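Local coordinates for protein N-hydroxyarylamine O-acetyltransferase (Bacillus cereus, PDB 4DMO) that is an active arylamine N-acetyltransferase with an unusual Cys-His-Glu catalytic triad, and probably also transfers acetyl groups to N-hydroxyarylamines, at residues R13-E18 and A35-F40; G94-A99 and S108-T113; L123-F128 and L184-Y189. All coordinates share one frame; numbering follows the deposited sequence.

Along the chain the three contacts come in series, contact 1 closing before contact 2 opens and contact 2 before contact 3. Contact 1 joins the C-terminal ends of helices 5-14 and 27-37 in the N-terminal helical part; its centre lies about 23 Å from that of contact 2 and about 20 Å from that of contact 3, across the middle of the molecule. Contacts 2 and 3 are about 6 Å apart between centres and share one antiparallel sheet, where 88-98 neighbours 183-188 and 103-117 neighbours 120-124. They hold His110 and Glu125, consistent with the His and Glu of the triad, and touch the same bound ligand. Phe40, ending segment 35-40, packs on Gly127 of contact 3.

Contact 1. Residues R13-E18 and A35-F40; sequences RLHIEE and AQTVPF
Arg13 reaches the end of helix 27-37 and gives an NH2 hydrogen bond to the Thr37 carbonyl O at 3.0 Å. The bond is bent, 133° at the hydrogen, and the donor sits above the carbonyl plane. With CG anti to the backbone N (chi1 -176°) and a bend at chi2, the Arg13 chain carries its guanidinium to this carbonyl. Val38 CG2 covers one face of the guanidinium over its centre, 4.2 Å from Arg13 CZ, while Pro39 CD approaches NH1 at 4.0 Å. Two further carbonyls, of Ile62 and Arg67, take NE and NH1, so three backbone oxygens hold the buried group. The contact joins the C-terminal ends of two helices, 5-14 and 27-37, in the helical N-terminal part of the arylamine N-acetyltransferase fold; the first ends in a Schellman motif with His15 at positive phi. The CB of Thr37 is directed at this helix end, 3.6 Å from Arg13 O, and Thr37 CG2 meets His15 CD2 at 3.8 Å. Thr37 OG1, bonded within its own helix to Ala33 O, rests 3.7 Å from Leu14 CD1, the two side chains crossing at about a right angle. Leu14 also packs on Ile30 and Ala33 of helix 27-37.

Contact 2. Residues G94-A99 and S108-T113; sequences GTVYNA and SGHIAT. With KH2 (3-(1-methylpiperidinium-1-yl)propane-1-sulfonate), chain C.
The imidazole of His110 and the isopropyl group of Val96 cross obliquely, with Val96 CG2 4.0 Å from His110 ND1. The Tyr186 ring also meets this imidazole. A second flat group, the Tyr97 ring farther along strand 88-98, carries the propyl linker of the bound piperidinium propanesulfonate on one face: ligand C7 lies 3.7 Å above the plane, offset toward the rim, and ligand C1 comes to 3.3 Å from Tyr97 CE2. Trp104 packs edge-to-face with Tyr97 and belongs to the same ligand pocket.

The backbones meet at a classic beta bulge, in which Gly109 and His110 both face Gly94. Gly94 N bonds to His110 O, and His110 N returns a bond to Gly94 O, each at 3.0 Å; this is an antiparallel hydrogen-bonded pair. Gly94 O also receives a CA-H contact from Ser108 at 3.1 Å (CA to O). Next to the bulge, Thr95 OG1 accepts a nearly straight bond from Ser108 N, 2.8 Å long and 170° at the hydrogen. With chi1 at -57°, OG1 stands beside the Thr95 backbone N, turned to that donor. The short strand segments run at 113° to each other beside the bulge.

His110 NE2 is hydrogen-bonded to Glu125 OE1, consistent with the His-Glu link of the Cys-His-Glu triad. Cys71, at the start of helix 71-84, touches the same histidine, consistent with its being the triad cysteine. That helix also packs on Ile111 and Thr113, while strand 183-188 flanks the other edge of strand 88-98 through backbone bonds from Thr95 and Tyr97 to Ala187 and Gly185.

Contact 3. Residues L123-F128 and L184-Y189; sequences LIEVGF and LGYAFY. With KH2 (3-(1-methylpiperidinium-1-yl)propane-1-sulfonate), chain C.
Two groups grip Glu125 OE1, the Tyr186 hydroxyl and His110 NE2. The OH bond from Tyr186 to Glu125 OE1 measures 2.7 Å but is weak; the two side chains meet tip to tip, with carboxylate and ring planes 78° apart. Tyr186 CG stands between its backbone N and carbonyl carbon (chi1 60°), which starts the ring toward segment 123-128. The second oxygen, OE2, accepts Gly127 N at 2.8 Å on its anti lone pair and also binds Asn75 ND2. Partners on both oxygens fix the rotation of the carboxylate, consistent with its being the triad glutamate, with Tyr186 as a second-shell neighbour.

Apolar groups close round the same tyrosine. Leu123 CD2 lies 3.3 Å from Tyr186 OH, while its other methyl, CD1, reaches Phe188 CZ at 4.5 Å. Tyr186 and Phe128 form a T-shaped pair: the tyrosine edge points at the phenylalanine face, with Tyr186 CD1 over the centre of that ring, centroids 5.3 Å apart and planes at 87°. Phe128 CZ also packs on Gly185 O at 3.7 Å.

At the start of strand 183-188, Leu184 N gives a hydrogen bond to sulfonate oxygen O2 of the bound ligand at 3.1 Å, and Leu184 CD2 packs on its C16. Gly185 and Tyr186 together face Leu165 in a classic beta bulge. Strand 183-188 runs between 163-168 and 88-98, while 120-124 lies beyond 103-117 in the same sheet; Leu123 and Glu125 reach Tyr186 across strands 103-117 and 88-98.

Contact 1. Residues R13-E18 and A35-F40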
loop_
_atom_site.group_PDB
_atom_site.type_symbol
_atom_site.label_atom_id
_atom_site.label_comp_id
_atom_site.label_asym_id
_atom_site.label_seq_id
_atom_site.Cartn_x
_atom_site.Cartn_y
_atom_site.Cartn_z
ATOM N N ARG A 13 13.046 -9.544 2.587
ATOM C CA ARG A 13 11.887 -9.048 3.322
ATOM C C ARG A 13 10.639 -9.879 2.994
ATOM O O ARG A 13 9.874 -10.262 3.892
ATOM C CB ARG A 13 11.672 -7.559 3.020
ATOM C CG ARG A 13 10.553 -6.927 3.820
ATOM C CD ARG A 13 10.904 -6.839 5.315
ATOM N NE ARG A 13 9.981 -5.948 5.987
ATOM C CZ ARG A 13 8.871 -6.301 6.620
ATOM N NH1 ARG A 13 8.105 -5.356 7.167
ATOM N NH2 ARG A 13 8.505 -7.565 6.706
ATOM N N LEU A 14 10.445 -10.190 1.718
ATOM C CA LEU A 14 9.241 -10.916 1.300
ATOM C C LEU A 14 9.317 -12.410 1.519
ATOM O O LEU A 14 8.312 -13.115 1.355
ATOM C CB LEU A 14 8.924 -10.643 -0.178
ATOM C CG LEU A 14 7.978 -9.469 -0.468
ATOM C CD1 LEU A 14 8.438 -8.209 0.249
ATOM C CD2 LEU A 14 7.878 -9.218 -1.967
ATOM N N HIS A 15 10.498 -12.899 1.894
ATOM C CA HIS A 15 10.715 -14.349 2.054
ATOM C C HIS A 15 10.420 -15.142 0.792
ATOM O O HIS A 15 9.808 -16.219 0.846
ATOM C CB HIS A 15 9.861 -14.913 3.185
ATOM C CG HIS A 15 10.076 -14.226 4.494
ATOM N ND1 HIS A 15 11.331 -13.937 4.985
ATOM C CD2 HIS A 15 9.198 -13.762 5.415
ATOM C CE1 HIS A 15 11.216 -13.331 6.153
ATOM N NE2 HIS A 15 9.932 -13.223 6.440
ATOM N N ILE A 16 10.857 -14.610 -0.340
ATOM C CA ILE A 16 10.738 -15.310 -1.621
ATOM C C ILE A 16 12.119 -15.473 -2.278
ATOM O O ILE A 16 13.090 -14.797 -1.916
ATOM C CB ILE A 16 9.835 -14.552 -2.604
ATOM C CG1 ILE A 16 10.477 -13.214 -2.962
ATOM C CG2 ILE A 16 8.456 -14.390 -2.004
ATOM C CD1 ILE A 16 9.631 -12.352 -3.865
ATOM N N GLU A 17 12.203 -16.365 -3.252
ATOM C CA GLU A 17 13.480 -16.644 -3.907
ATOM C C GLU A 17 14.117 -15.397 -4.553
ATOM O O GLU A 17 13.444 -14.599 -5.192
ATOM C CB GLU A 17 13.282 -17.734 -4.967
ATOM C CG GLU A 17 14.583 -18.183 -5.628
ATOM C CD GLU A 17 14.362 -19.087 -6.834
ATOM O OE1 GLU A 17 13.569 -20.048 -6.701
ATOM O OE2 GLU A 17 14.983 -18.838 -7.900
ATOM N N GLU A 18 15.414 -15.225 -4.382
ATOM C CA GLU A 18 16.129 -14.251 -5.181
ATOM C C GLU A 18 15.919 -14.596 -6.663
ATOM O O GLU A 18 15.709 -15.752 -7.012
ATOM C CB GLU A 18 17.619 -14.255 -4.831
ATOM C CG GLU A 18 17.939 -13.712 -3.434
ATOM C CD GLU A 18 19.443 -13.550 -3.176
ATOM O OE1 GLU A 18 20.242 -13.923 -4.058
ATOM O OE2 GLU A 18 19.835 -13.013 -2.111
ATOM N N ALA A 35 2.105 -8.349 0.595
ATOM C CA ALA A 35 0.959 -8.128 1.471
ATOM C C ALA A 35 1.053 -8.980 2.690
ATOM O O ALA A 35 0.544 -8.594 3.730
ATOM C CB ALA A 35 -0.331 -8.426 0.772
ATOM N N GLN A 36 1.657 -10.168 2.558
ATOM C CA GLN A 36 1.760 -11.087 3.695
ATOM C C GLN A 36 2.818 -10.631 4.710
ATOM O O GLN A 36 2.744 -10.966 5.897
ATOM C CB GLN A 36 2.020 -12.532 3.208
ATOM C CG GLN A 36 0.841 -13.157 2.417
ATOM C CD GLN A 36 -0.488 -13.190 3.216
ATOM O OE1 GLN A 36 -0.539 -13.630 4.353
ATOM N NE2 GLN A 36 -1.560 -12.755 2.584
ATOM N N THR A 37 3.773 -9.820 4.256
ATOM C CA THR A 37 4.932 -9.502 5.084
ATOM C C THR A 37 5.054 -8.039 5.517
ATOM O O THR A 37 5.521 -7.779 6.604
ATOM C CB THR A 37 6.295 -9.959 4.399
ATOM O OG1 THR A 37 6.445 -9.365 3.094
ATOM C CG2 THR A 37 6.413 -11.502 4.312
ATOM N N VAL A 38 4.661 -7.104 4.664
ATOM C CA VAL A 38 4.777 -5.695 4.962
ATOM C C VAL A 38 3.434 -5.117 5.290
ATOM O O VAL A 38 2.547 -5.058 4.449
ATOM C CB VAL A 38 5.342 -4.906 3.789
ATOM C CG1 VAL A 38 5.670 -3.507 4.227
ATOM C CG2 VAL A 38 6.575 -5.598 3.233
ATOM N N PRO A 39 3.261 -4.706 6.541
ATOM C CA PRO A 39 1.972 -4.160 6.935
ATOM C C PRO A 39 1.781 -2.690 6.564
ATOM O O PRO A 39 2.732 -1.918 6.365
ATOM C CB PRO A 39 1.983 -4.331 8.445
ATOM C CG PRO A 39 3.386 -4.284 8.811
ATOM C CD PRO A 39 4.170 -4.845 7.676
ATOM N N PHE A 40 0.505 -2.321 6.480
ATOM C CA PHE A 40 0.084 -0.942 6.365
ATOM C C PHE A 40 0.089 -0.384 7.765
ATOM O O PHE A 40 -0.632 -0.886 8.634
ATOM C CB PHE A 40 -1.332 -0.906 5.754
ATOM C CG PHE A 40 -1.849 0.486 5.413
ATOM C CD1 PHE A 40 -1.431 1.135 4.266
ATOM C CD2 PHE A 40 -2.769 1.109 6.222
ATOM C CE1 PHE A 40 -1.917 2.413 3.947
ATOM C CE2 PHE A 40 -3.276 2.367 5.901
ATOM C CZ PHE A 40 -2.851 3.024 4.777
#

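Contact 2. Residues G94-A99 and S108-T113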
loop_
_atom_site.group_PDB
_atom_site.type_symbol
_atom_site.label_atom_id
_atom_site.label_comp_id
_atom_site.label_asym_id
_atom_site.label_seq_id
_atom_site.Cartn_x
_atom_site.Cartn_y
_atom_site.Cartn_z
ATOM N N GLY A 94 -2.761 10.830 -6.622
ATOM C CA GLY A 94 -4.199 10.793 -6.606
ATOM C C GLY A 94 -4.758 11.147 -5.253
ATOM O O GLY A 94 -4.036 11.574 -4.358
ATOM N N THR A 95 -6.070 10.973 -5.136
ATOM C CA THR A 95 -6.785 11.280 -3.940
ATOM C C THR A 95 -7.771 10.165 -3.664
ATOM O O THR A 95 -8.522 9.761 -4.552
ATOM C CB THR A 95 -7.562 12.608 -4.089
ATOM O OG1 THR A 95 -6.665 13.676 -4.426
ATOM C CG2 THR A 95 -8.306 12.938 -2.791
ATOM N N VAL A 96 -7.788 9.683 -2.424
ATOM C CA VAL A 96 -8.704 8.622 -2.002
ATOM C C VAL A 96 -10.112 9.184 -1.796
ATOM O O VAL A 96 -10.292 10.366 -1.466
ATOM C CB VAL A 96 -8.236 7.941 -0.681
ATOM C CG1 VAL A 96 -9.252 6.859 -0.207
ATOM C CG2 VAL A 96 -6.860 7.333 -0.856
ATOM N N TYR A 97 -11.102 8.324 -2.022
ATOM C CA TYR A 97 -12.493 8.677 -1.811
ATOM C C TYR A 97 -13.020 7.934 -0.609
ATOM O O TYR A 97 -12.705 6.769 -0.388
ATOM C CB TYR A 97 -13.336 8.314 -3.017
ATOM C CG TYR A 97 -14.758 8.844 -2.969
ATOM C CD1 TYR A 97 -15.014 10.188 -3.243
ATOM C CD2 TYR A 97 -15.848 7.999 -2.699
ATOM C CE1 TYR A 97 -16.287 10.689 -3.232
ATOM C CE2 TYR A 97 -17.149 8.501 -2.687
ATOM C CZ TYR A 97 -17.357 9.854 -2.953
ATOM O OH TYR A 97 -18.624 10.404 -2.958
ATOM N N ASN A 98 -13.814 8.629 0.178
ATOM C CA ASN A 98 -14.386 8.031 1.342
ATOM C C ASN A 98 -15.813 7.694 1.026
ATOM O O ASN A 98 -16.705 8.490 1.273
ATOM C CB ASN A 98 -14.293 8.994 2.507
ATOM C CG ASN A 98 -14.465 8.304 3.832
ATOM O OD1 ASN A 98 -15.575 7.942 4.214
ATOM N ND2 ASN A 98 -13.359 8.089 4.535
ATOM N N ALA A 99 -16.009 6.529 0.430
ATOM C CA ALA A 99 -17.328 6.073 0.029
ATOM C C ALA A 99 -18.334 6.140 1.175
ATOM O O ALA A 99 -19.470 6.574 0.976
ATOM C CB ALA A 99 -17.247 4.664 -0.516
ATOM N N SER A 108 -4.619 14.805 -2.799
ATOM C CA SER A 108 -3.288 14.374 -3.201
ATOM C C SER A 108 -2.581 13.628 -2.107
ATOM O O SER A 108 -1.357 13.683 -1.971
ATOM C CB SER A 108 -2.478 15.568 -3.674
ATOM O OG SER A 108 -3.143 16.198 -4.752
ATOM N N GLY A 109 -3.377 12.901 -1.333
ATOM C CA GLY A 109 -2.873 12.070 -0.262
ATOM C C GLY A 109 -2.385 10.703 -0.724
ATOM O O GLY A 109 -1.735 9.989 0.035
ATOM N N HIS A 110 -2.682 10.324 -1.961
ATOM C CA HIS A 110 -2.319 8.995 -2.412
ATOM C C HIS A 110 -1.194 8.999 -3.430
ATOM O O HIS A 110 -1.080 9.882 -4.291
ATOM C CB HIS A 110 -3.533 8.251 -3.004
ATOM C CG HIS A 110 -3.316 6.774 -3.195
ATOM N ND1 HIS A 110 -3.414 5.868 -2.155
ATOM C CD2 HIS A 110 -3.026 6.035 -4.300
ATOM C CE1 HIS A 110 -3.199 4.643 -2.610
ATOM N NE2 HIS A 110 -2.979 4.718 -3.913
ATOM N N ILE A 111 -0.374 7.970 -3.344
ATOM C CA ILE A 111 0.654 7.729 -4.335
ATOM C C ILE A 111 0.555 6.293 -4.742
ATOM O O ILE A 111 0.271 5.448 -3.913
ATOM C CB ILE A 111 2.039 7.949 -3.778
ATOM C CG1 ILE A 111 2.217 9.403 -3.378
ATOM C CG2 ILE A 111 3.111 7.492 -4.774
ATOM C CD1 ILE A 111 2.269 10.361 -4.529
ATOM N N ALA A 112 0.794 6.015 -6.013
ATOM C CA ALA A 112 0.755 4.650 -6.542
ATOM C C ALA A 112 1.737 4.539 -7.692
ATOM O O ALA A 112 2.396 5.516 -8.075
ATOM C CB ALA A 112 -0.645 4.283 -7.005
ATOM N N THR A 113 1.817 3.342 -8.248
ATOM C CA THR A 113 2.798 3.010 -9.257
ATOM C C THR A 113 2.122 2.535 -10.537
ATOM O O THR A 113 1.180 1.751 -10.479
ATOM C CB THR A 113 3.684 1.860 -8.738
ATOM O OG1 THR A 113 4.297 2.225 -7.498
ATOM C CG2 THR A 113 4.762 1.514 -9.737
HETATM S S KH2 C . -19.459 5.545 -5.393
HETATM C C1 KH2 C . -19.053 7.236 -5.104
HETATM O O1 KH2 C . -19.218 4.707 -4.243
HETATM N N2 KH2 C . -18.107 10.163 -7.333
HETATM O O2 KH2 C . -18.750 4.960 -6.508
HETATM C C4 KH2 C . -19.241 8.236 -6.188
HETATM O O4 KH2 C . -20.847 5.339 -5.753
HETATM C C7 KH2 C . -18.025 9.011 -6.515
HETATM C C11 KH2 C . -18.425 9.796 -8.668
HETATM C C12 KH2 C . -16.716 12.101 -7.969
HETATM C C13 KH2 C . -18.656 12.423 -6.651
HETATM C C14 KH2 C . -18.027 12.805 -7.946
HETATM C C15 KH2 C . -19.124 11.022 -6.838
HETATM C C16 KH2 C . -16.825 10.801 -7.261
#

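Contact 3. Residues L123-F128 and L184-Y189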
loop_
_atom_site.group_PDB
_atom_site.type_symbol
_atom_site.label_atom_id
_atom_site.label_comp_id
_atom_site.label_asym_id
_atom_site.label_seq_id
_atom_site.Cartn_x
_atom_site.Cartn_y
_atom_site.Cartn_z
ATOM N N LEU A 123 -1.710 -0.665 -13.307
ATOM C CA LEU A 123 -1.577 -0.030 -12.005
ATOM C C LEU A 123 -1.027 -1.062 -11.029
ATOM O O LEU A 123 -1.617 -2.133 -10.843
ATOM C CB LEU A 123 -2.933 0.433 -11.524
ATOM C CG LEU A 123 -3.100 1.092 -10.162
ATOM C CD1 LEU A 123 -2.525 2.508 -10.150
ATOM C CD2 LEU A 123 -4.573 1.099 -9.838
ATOM N N ILE A 124 0.103 -0.736 -10.409
ATOM C CA ILE A 124 0.657 -1.565 -9.342
ATOM C C ILE A 124 0.311 -0.975 -7.955
ATOM O O ILE A 124 0.849 0.062 -7.547
ATOM C CB ILE A 124 2.185 -1.690 -9.510
ATOM C CG1 ILE A 124 2.511 -2.114 -10.955
ATOM C CG2 ILE A 124 2.771 -2.637 -8.461
ATOM C CD1 ILE A 124 1.795 -3.415 -11.438
ATOM N N GLU A 125 -0.587 -1.644 -7.243
ATOM C CA GLU A 125 -1.116 -1.111 -5.992
ATOM C C GLU A 125 -0.866 -2.055 -4.834
ATOM O O GLU A 125 -1.518 -3.098 -4.696
ATOM C CB GLU A 125 -2.620 -0.809 -6.108
ATOM C CG GLU A 125 -3.239 -0.214 -4.863
ATOM C CD GLU A 125 -2.533 1.058 -4.425
ATOM O OE1 GLU A 125 -2.670 2.088 -5.130
ATOM O OE2 GLU A 125 -1.870 1.028 -3.356
ATOM N N VAL A 126 0.066 -1.644 -3.971
ATOM C CA VAL A 126 0.430 -2.425 -2.793
ATOM C C VAL A 126 0.273 -1.643 -1.470
ATOM O O VAL A 126 0.611 -2.165 -0.393
ATOM C CB VAL A 126 1.871 -2.956 -2.925
ATOM C CG1 VAL A 126 1.959 -3.815 -4.166
ATOM C CG2 VAL A 126 2.855 -1.802 -2.995
ATOM N N GLY A 127 -0.311 -0.437 -1.540
ATOM C CA GLY A 127 -0.341 0.447 -0.393
ATOM C C GLY A 127 -1.669 0.984 0.079
ATOM O O GLY A 127 -1.714 1.818 0.992
ATOM N N PHE A 128 -2.745 0.503 -0.511
ATOM C CA PHE A 128 -4.082 1.050 -0.255
ATOM C C PHE A 128 -4.712 0.325 0.911
ATOM O O PHE A 128 -5.764 -0.304 0.765
ATOM C CB PHE A 128 -4.980 0.861 -1.500
ATOM C CG PHE A 128 -6.271 1.644 -1.474
ATOM C CD1 PHE A 128 -7.406 1.140 -2.075
ATOM C CD2 PHE A 128 -6.341 2.891 -0.879
ATOM C CE1 PHE A 128 -8.608 1.862 -2.077
ATOM C CE2 PHE A 128 -7.524 3.608 -0.879
ATOM C CZ PHE A 128 -8.661 3.087 -1.492
ATOM N N LEU A 184 -15.918 3.834 -5.840
ATOM C CA LEU A 184 -14.683 4.529 -6.082
ATOM C C LEU A 184 -13.716 4.329 -4.923
ATOM O O LEU A 184 -14.079 4.582 -3.772
ATOM C CB LEU A 184 -14.971 6.008 -6.266
ATOM C CG LEU A 184 -13.750 6.893 -6.487
ATOM C CD1 LEU A 184 -12.940 6.395 -7.656
ATOM C CD2 LEU A 184 -14.178 8.361 -6.697
ATOM N N GLY A 185 -12.503 3.851 -5.243
ATOM C CA GLY A 185 -11.439 3.670 -4.260
ATOM C C GLY A 185 -10.631 4.941 -4.211
ATOM O O GLY A 185 -10.652 5.700 -3.242
ATOM N N TYR A 186 -9.940 5.198 -5.303
ATOM C CA TYR A 186 -9.371 6.513 -5.473
ATOM C C TYR A 186 -9.336 6.945 -6.934
ATOM O O TYR A 186 -9.431 6.127 -7.869
ATOM C CB TYR A 186 -7.977 6.592 -4.861
ATOM C CG TYR A 186 -6.995 5.616 -5.461
ATOM C CD1 TYR A 186 -6.687 4.413 -4.818
ATOM C CD2 TYR A 186 -6.355 5.911 -6.653
ATOM C CE1 TYR A 186 -5.788 3.536 -5.370
ATOM C CE2 TYR A 186 -5.443 5.041 -7.202
ATOM C CZ TYR A 186 -5.159 3.860 -6.561
ATOM O OH TYR A 186 -4.258 2.985 -7.123
ATOM N N ALA A 187 -9.250 8.266 -7.084
ATOM C CA ALA A 187 -9.035 8.902 -8.352
ATOM C C ALA A 187 -7.570 9.281 -8.432
ATOM O O ALA A 187 -6.956 9.656 -7.419
ATOM C CB ALA A 187 -9.926 10.154 -8.457
ATOM N N PHE A 188 -7.000 9.191 -9.628
ATOM C CA PHE A 188 -5.617 9.611 -9.843
ATOM C C PHE A 188 -5.430 10.205 -11.232
ATOM O O PHE A 188 -6.257 9.993 -12.102
ATOM C CB PHE A 188 -4.644 8.448 -9.668
ATOM C CG PHE A 188 -4.831 7.327 -10.672
ATOM C CD1 PHE A 188 -5.820 6.375 -10.493
ATOM C CD2 PHE A 188 -4.002 7.219 -11.776
ATOM C CE1 PHE A 188 -5.981 5.335 -11.405
ATOM C CE2 PHE A 188 -4.175 6.189 -12.693
ATOM C CZ PHE A 188 -5.159 5.244 -12.496
ATOM N N TYR A 189 -4.347 10.961 -11.401
ATOM C CA TYR A 189 -3.918 11.468 -12.690
ATOM C C TYR A 189 -2.843 10.525 -13.275
ATOM O O TYR A 189 -1.953 10.069 -12.546
ATOM C CB TYR A 189 -3.341 12.878 -12.524
ATOM C CG TYR A 189 -4.328 13.911 -12.061
ATOM C CD1 TYR A 189 -5.226 14.484 -12.963
ATOM C CD2 TYR A 189 -4.373 14.330 -10.713
ATOM C CE1 TYR A 189 -6.161 15.458 -12.547
ATOM C CE2 TYR A 189 -5.313 15.321 -10.279
ATOM C CZ TYR A 189 -6.200 15.863 -11.223
ATOM O OH TYR A 189 -7.131 16.814 -10.864
HETATM S S KH2 C . -19.459 5.545 -5.393
HETATM C C1 KH2 C . -19.053 7.236 -5.104
HETATM O O1 KH2 C . -19.218 4.707 -4.243
HETATM N N2 KH2 C . -18.107 10.163 -7.333
HETATM O O2 KH2 C . -18.750 4.960 -6.508
HETATM C C4 KH2 C . -19.241 8.236 -6.188
HETATM O O4 KH2 C . -20.847 5.339 -5.753
HETATM C C7 KH2 C . -18.025 9.011 -6.515
HETATM C C11 KH2 C . -18.425 9.796 -8.668
HETATM C C12 KH2 C . -16.716 12.101 -7.969
HETATM C C13 KH2 C . -18.656 12.423 -6.651
HETATM C C14 KH2 C . -18.027 12.805 -7.946
HETATM C C15 KH2 C . -19.124 11.022 -6.838
HETATM C C16 KH2 C . -16.825 10.801 -7.261
#